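Local coordinates for protein NUDIX hydrolase (Alicyclobacillus acidocaldarius subsp. acidocaldarius, PDB 3QSJ) that probably hydrolyses phosphorus-containing anhydride bonds, as Nudix enzymes do, and binds a calcium ion in the crystal, at residues D23-M35 against A172-M185. Residues are numbered along the deposited sequence; the frame is centred on the assembly and turned at random.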
loop_
_atom_site.group_PDB
_atom_site.type_symbol
_atom_site.label_atom_id
_atom_site.label_comp_id
_atom_site.label_asym_id
_atom_site.label_seq_id
_atom_site.Cartn_x
_atom_site.Cartn_y
_atom_site.Cartn_z
ATOM N N ASP A 23 -3.618 10.074 17.784
ATOM C CA ASP A 23 -4.362 9.195 16.898
ATOM C C ASP A 23 -3.448 8.769 15.748
ATOM O O ASP A 23 -2.681 9.583 15.267
ATOM C CB ASP A 23 -5.601 9.890 16.304
ATOM C CG ASP A 23 -6.699 10.229 17.308
ATOM O OD1 ASP A 23 -6.844 9.488 18.295
ATOM O OD2 ASP A 23 -7.398 11.238 17.103
ATOM N N ILE A 24 -3.618 7.531 15.246
ATOM C CA ILE A 24 -2.852 7.108 14.075
ATOM C C ILE A 24 -3.408 7.821 12.842
ATOM O O ILE A 24 -4.629 7.890 12.654
ATOM C CB ILE A 24 -2.943 5.578 13.923
ATOM C CG1 ILE A 24 -2.245 4.899 15.117
ATOM C CG2 ILE A 24 -2.325 5.153 12.575
ATOM C CD1 ILE A 24 -2.378 3.354 15.251
ATOM N N GLU A 25 -2.507 8.251 11.955
ATOM C CA GLU A 25 -2.852 8.826 10.663
ATOM C C GLU A 25 -2.384 7.855 9.613
ATOM O O GLU A 25 -1.432 7.125 9.855
ATOM C CB GLU A 25 -2.159 10.182 10.467
ATOM C CG GLU A 25 -2.765 11.164 11.442
ATOM C CD GLU A 25 -2.099 12.505 11.572
ATOM O OE1 GLU A 25 -1.087 12.748 10.865
ATOM O OE2 GLU A 25 -2.621 13.329 12.369
ATOM N N VAL A 26 -2.998 7.896 8.420
ATOM C CA VAL A 26 -2.739 6.894 7.361
ATOM C C VAL A 26 -2.811 7.574 6.001
ATOM O O VAL A 26 -3.560 8.549 5.871
ATOM C CB VAL A 26 -3.774 5.732 7.511
ATOM C CG1 VAL A 26 -5.246 6.217 7.393
ATOM C CG2 VAL A 26 -3.471 4.580 6.549
ATOM N N LEU A 27 -2.083 7.056 4.983
ATOM C CA LEU A 27 -2.122 7.627 3.658
ATOM C C LEU A 27 -3.283 6.984 2.911
ATOM O O LEU A 27 -3.370 5.738 2.765
ATOM C CB LEU A 27 -0.817 7.339 2.894
ATOM C CG LEU A 27 0.363 8.234 3.207
ATOM C CD1 LEU A 27 1.585 7.743 2.448
ATOM C CD2 LEU A 27 0.062 9.703 2.767
ATOM N N VAL A 28 -4.154 7.812 2.417
ATOM C CA VAL A 28 -5.248 7.281 1.616
ATOM C C VAL A 28 -5.239 8.011 0.315
ATOM O O VAL A 28 -4.678 9.115 0.214
ATOM C CB VAL A 28 -6.632 7.362 2.316
ATOM C CG1 VAL A 28 -6.711 6.402 3.507
ATOM C CG2 VAL A 28 -6.970 8.797 2.736
ATOM N N VAL A 29 -5.891 7.417 -0.680
ATOM C CA VAL A 29 -6.043 8.041 -2.002
ATOM C C VAL A 29 -7.504 7.953 -2.443
ATOM O O VAL A 29 -8.245 7.105 -1.942
ATOM C CB VAL A 29 -5.118 7.388 -3.041
ATOM C CG1 VAL A 29 -3.630 7.538 -2.602
ATOM C CG2 VAL A 29 -5.487 5.912 -3.274
ATOM N N ARG A 30 -7.932 8.819 -3.379
ATOM C CA ARG A 30 -9.288 8.668 -3.907
ATOM C C ARG A 30 -9.224 8.530 -5.419
ATOM O O ARG A 30 -8.580 9.333 -6.075
ATOM C CB ARG A 30 -10.172 9.869 -3.520
ATOM C CG ARG A 30 -11.578 9.712 -4.156
ATOM C CD ARG A 30 -12.537 10.783 -3.695
ATOM N NE ARG A 30 -12.095 12.126 -4.068
ATOM C CZ ARG A 30 -12.746 13.212 -3.682
ATOM N NH1 ARG A 30 -13.873 13.105 -2.992
ATOM N NH2 ARG A 30 -12.282 14.413 -3.989
ATOM N N ARG A 31 -9.875 7.507 -5.957
ATOM C CA ARG A 31 -10.003 7.292 -7.422
ATOM C C ARG A 31 -10.795 8.412 -8.057
ATOM O O ARG A 31 -11.849 8.800 -7.552
ATOM C CB ARG A 31 -10.683 5.947 -7.713
ATOM C CG ARG A 31 -9.858 4.801 -7.190
ATOM C CD ARG A 31 -10.629 3.504 -7.231
ATOM N NE ARG A 31 -10.733 3.032 -8.601
ATOM C CZ ARG A 31 -9.795 2.323 -9.219
ATOM N NH1 ARG A 31 -8.657 2.031 -8.600
ATOM N NH2 ARG A 31 -9.972 1.928 -10.467
ATOM N N ALA A 32 -10.278 8.972 -9.152
ATOM C CA ALA A 32 -10.960 10.062 -9.866
ATOM C C ALA A 32 -12.365 9.613 -10.376
ATOM O O ALA A 32 -12.573 8.438 -10.686
ATOM C CB ALA A 32 -10.114 10.503 -11.053
ATOM N N LYS A 33 -13.292 10.580 -10.515
ATOM C CA LYS A 33 -14.655 10.353 -10.991
ATOM C C LYS A 33 -14.605 9.868 -12.456
ATOM O O LYS A 33 -15.548 9.251 -12.929
ATOM C CB LYS A 33 -15.467 11.654 -10.874
ATOM C CG LYS A 33 -15.777 12.085 -9.442
ATOM C CD LYS A 33 -16.729 13.281 -9.436
ATOM C CE LYS A 33 -16.095 14.611 -9.106
ATOM N NZ LYS A 33 -15.030 15.011 -10.073
ATOM N N THR A 34 -13.469 10.112 -13.139
ATOM C CA THR A 34 -13.223 9.713 -14.525
ATOM C C THR A 34 -12.799 8.263 -14.721
ATOM O O THR A 34 -12.796 7.798 -15.862
ATOM C CB THR A 34 -12.266 10.672 -15.229
ATOM O OG1 THR A 34 -11.043 10.648 -14.490
ATOM C CG2 THR A 34 -12.844 12.089 -15.363
HETATM N N MSE A 35 -12.458 7.544 -13.634
HETATM C CA MSE A 35 -12.072 6.139 -13.693
HETATM C C MSE A 35 -13.303 5.315 -14.014
HETATM O O MSE A 35 -14.403 5.669 -13.572
HETATM C CB MSE A 35 -11.524 5.676 -12.335
HETATM C CG MSE A 35 -10.144 6.243 -12.016
HETATM SE SE MSE A 35 -8.882 5.865 -13.459
HETATM C CE MSE A 35 -8.919 7.624 -14.474
ATOM N N ALA A 172 -3.805 11.199 -13.868
ATOM C CA ALA A 172 -5.220 11.478 -13.580
ATOM C C ALA A 172 -6.021 10.386 -12.873
ATOM O O ALA A 172 -7.170 10.642 -12.522
ATOM C CB ALA A 172 -5.925 11.890 -14.879
ATOM N N GLU A 173 -5.424 9.207 -12.608
ATOM C CA GLU A 173 -6.156 8.112 -11.977
ATOM C C GLU A 173 -6.702 8.403 -10.603
ATOM O O GLU A 173 -7.835 8.002 -10.305
ATOM C CB GLU A 173 -5.319 6.841 -11.989
ATOM C CG GLU A 173 -5.563 6.153 -13.328
ATOM C CD GLU A 173 -4.454 5.334 -13.946
ATOM O OE1 GLU A 173 -4.211 5.512 -15.161
ATOM O OE2 GLU A 173 -3.884 4.469 -13.245
ATOM N N LEU A 174 -5.915 9.152 -9.784
ATOM C CA LEU A 174 -6.342 9.518 -8.422
ATOM C C LEU A 174 -6.596 11.016 -8.408
ATOM O O LEU A 174 -5.855 11.738 -9.049
ATOM C CB LEU A 174 -5.207 9.163 -7.405
ATOM C CG LEU A 174 -4.821 7.697 -7.373
ATOM C CD1 LEU A 174 -3.649 7.445 -6.454
ATOM C CD2 LEU A 174 -6.050 6.821 -7.025
ATOM N N ASP A 175 -7.613 11.487 -7.719
ATOM C CA ASP A 175 -7.768 12.938 -7.688
ATOM C C ASP A 175 -7.344 13.536 -6.357
ATOM O O ASP A 175 -7.469 14.745 -6.162
ATOM C CB ASP A 175 -9.156 13.359 -8.111
ATOM C CG ASP A 175 -10.278 12.877 -7.202
ATOM O OD1 ASP A 175 -9.970 12.320 -6.107
ATOM O OD2 ASP A 175 -11.457 13.122 -7.542
ATOM N N ALA A 176 -6.984 12.677 -5.405
ATOM C CA ALA A 176 -6.566 13.179 -4.094
ATOM C C ALA A 176 -5.725 12.141 -3.392
ATOM O O ALA A 176 -5.808 10.957 -3.706
ATOM C CB ALA A 176 -7.792 13.493 -3.257
ATOM N N ALA A 177 -4.868 12.614 -2.491
ATOM C CA ALA A 177 -4.013 11.743 -1.679
ATOM C C ALA A 177 -3.603 12.563 -0.502
ATOM O O ALA A 177 -3.203 13.727 -0.669
ATOM C CB ALA A 177 -2.791 11.318 -2.458
ATOM N N LEU A 178 -3.772 12.007 0.709
ATOM C CA LEU A 178 -3.442 12.749 1.901
ATOM C C LEU A 178 -3.214 11.885 3.122
ATOM O O LEU A 178 -3.584 10.707 3.126
ATOM C CB LEU A 178 -4.464 13.862 2.206
ATOM C CG LEU A 178 -5.933 13.570 2.644
ATOM C CD1 LEU A 178 -6.478 12.286 2.219
ATOM C CD2 LEU A 178 -6.219 13.953 4.069
ATOM N N TRP A 179 -2.588 12.500 4.136
ATOM C CA TRP A 179 -2.431 11.863 5.441
ATOM C C TRP A 179 -3.701 12.205 6.230
ATOM O O TRP A 179 -3.958 13.387 6.564
ATOM C CB TRP A 179 -1.221 12.452 6.181
ATOM C CG TRP A 179 0.079 11.874 5.737
ATOM C CD1 TRP A 179 1.040 12.467 4.960
ATOM C CD2 TRP A 179 0.613 10.619 6.153
ATOM N NE1 TRP A 179 2.180 11.682 4.935
ATOM C CE2 TRP A 179 1.936 10.533 5.651
ATOM C CE3 TRP A 179 0.110 9.564 6.946
ATOM C CZ2 TRP A 179 2.756 9.424 5.896
ATOM C CZ3 TRP A 179 0.941 8.482 7.197
ATOM C CH2 TRP A 179 2.208 8.387 6.596
ATOM N N THR A 180 -4.467 11.187 6.592
ATOM C CA THR A 180 -5.673 11.484 7.352
ATOM C C THR A 180 -5.740 10.724 8.667
ATOM O O THR A 180 -5.341 9.559 8.707
ATOM C CB THR A 180 -6.953 11.167 6.499
ATOM O OG1 THR A 180 -8.115 11.538 7.246
ATOM C CG2 THR A 180 -7.052 9.695 6.117
ATOM N N PRO A 181 -6.252 11.313 9.757
ATOM C CA PRO A 181 -6.486 10.492 10.956
ATOM C C PRO A 181 -7.460 9.369 10.526
ATOM O O PRO A 181 -8.385 9.630 9.741
ATOM C CB PRO A 181 -7.182 11.459 11.914
ATOM C CG PRO A 181 -6.883 12.782 11.427
ATOM C CD PRO A 181 -6.722 12.706 9.956
ATOM N N ALA A 182 -7.213 8.126 10.950
ATOM C CA ALA A 182 -8.063 6.962 10.564
ATOM C C ALA A 182 -9.519 7.129 11.052
ATOM O O ALA A 182 -10.449 6.771 10.332
ATOM C CB ALA A 182 -7.446 5.668 11.101
ATOM N N ARG A 183 -9.717 7.745 12.244
ATOM C CA ARG A 183 -11.059 8.038 12.811
ATOM C C ARG A 183 -11.911 8.939 11.878
ATOM O O ARG A 183 -13.109 8.655 11.656
ATOM C CB ARG A 183 -10.882 8.694 14.192
ATOM C CG ARG A 183 -12.095 8.590 15.106
ATOM C CD ARG A 183 -11.804 9.214 16.467
ATOM N NE ARG A 183 -10.702 8.546 17.170
ATOM C CZ ARG A 183 -10.857 7.565 18.055
ATOM N NH1 ARG A 183 -9.799 7.022 18.643
ATOM N NH2 ARG A 183 -12.075 7.118 18.358
ATOM N N ASP A 184 -11.299 10.042 11.374
ATOM C CA ASP A 184 -11.901 11.038 10.464
ATOM C C ASP A 184 -12.453 10.327 9.230
ATOM O O ASP A 184 -13.623 10.476 8.889
ATOM C CB ASP A 184 -10.832 12.058 9.969
ATOM C CG ASP A 184 -10.600 13.338 10.765
ATOM O OD1 ASP A 184 -10.885 13.342 11.982
ATOM O OD2 ASP A 184 -10.042 14.315 10.175
HETATM N N MSE A 185 -11.593 9.539 8.570
HETATM C CA MSE A 185 -11.918 8.828 7.345
HETATM C C MSE A 185 -13.000 7.779 7.569
HETATM O O MSE A 185 -13.960 7.700 6.801
HETATM C CB MSE A 185 -10.666 8.173 6.777
HETATM C CG MSE A 185 -10.887 7.654 5.389
HETATM SE SE MSE A 185 -11.732 8.957 4.223
HETATM C CE MSE A 185 -10.361 10.111 3.981
HETATM O O HOH W 1 -7.749 6.769 16.643
HETATM O O HOH W 2 -7.059 7.494 14.065
HETATM O O HOH W 3 -10.221 15.493 -4.869
HETATM O O HOH W 4 -13.192 11.260 -6.926
HETATM O O HOH W 5 -12.290 13.249 -9.953
#
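Leu27 and Trp179 both turn CG anti to the carbonyl carbon, with chi1 near -80° in each, which brings the two side chains together; with CD1 of Leu27 extended (chi2 176°), CD2 lies over one face of the indole. The methyl sits 3.4 Å from the centroid of the five-membered ring, almost on its normal, a CH-pi contact between non-hydrogen-bonded partners of an antiparallel ladder. Strands 24-31 and 176-181 form this ladder within the mixed sheet of the Nudix fold. Trp179 NE1 is hydrogen-bonded to Gly165 O and the ring makes a cation-pi contact with Arg17; an alanine here would probably leave Leu27 CD2 without its aromatic cover and the Arg17 guanidinium without its pi partner. Leu27 and Val29 share this face of the sheet, next to helix 72-87, which carries the calcium ligands Glu82 and Glu86. Leu174 CD1 packs on Val29 CB at 3.7 Å, and its side chain also touches Glu86.

On the face of Val26 and Val28, CG2 of Val28, in one of its two conformers, packs against Thr180 CG2, Leu178 CD1 and Met185 CE, contacts that are therefore doubtful. Paired backbone bonds join Val26 to Thr180 and Val28 to Leu178, and Ala182 N, in the first turn of helix 182-190, donates to Ile24 O at 3.1 Å. At the other end, Ala32 N reaches Glu173 O at 2.9 Å. Arg30 bends at chi3 (62°), bringing NE to Asp175 in a salt bridge: OD1 accepts at 3.0 Å through its syn lone pair, near the guanidinium plane, while OD2 takes bonds from two waters, each 2.6 Å away.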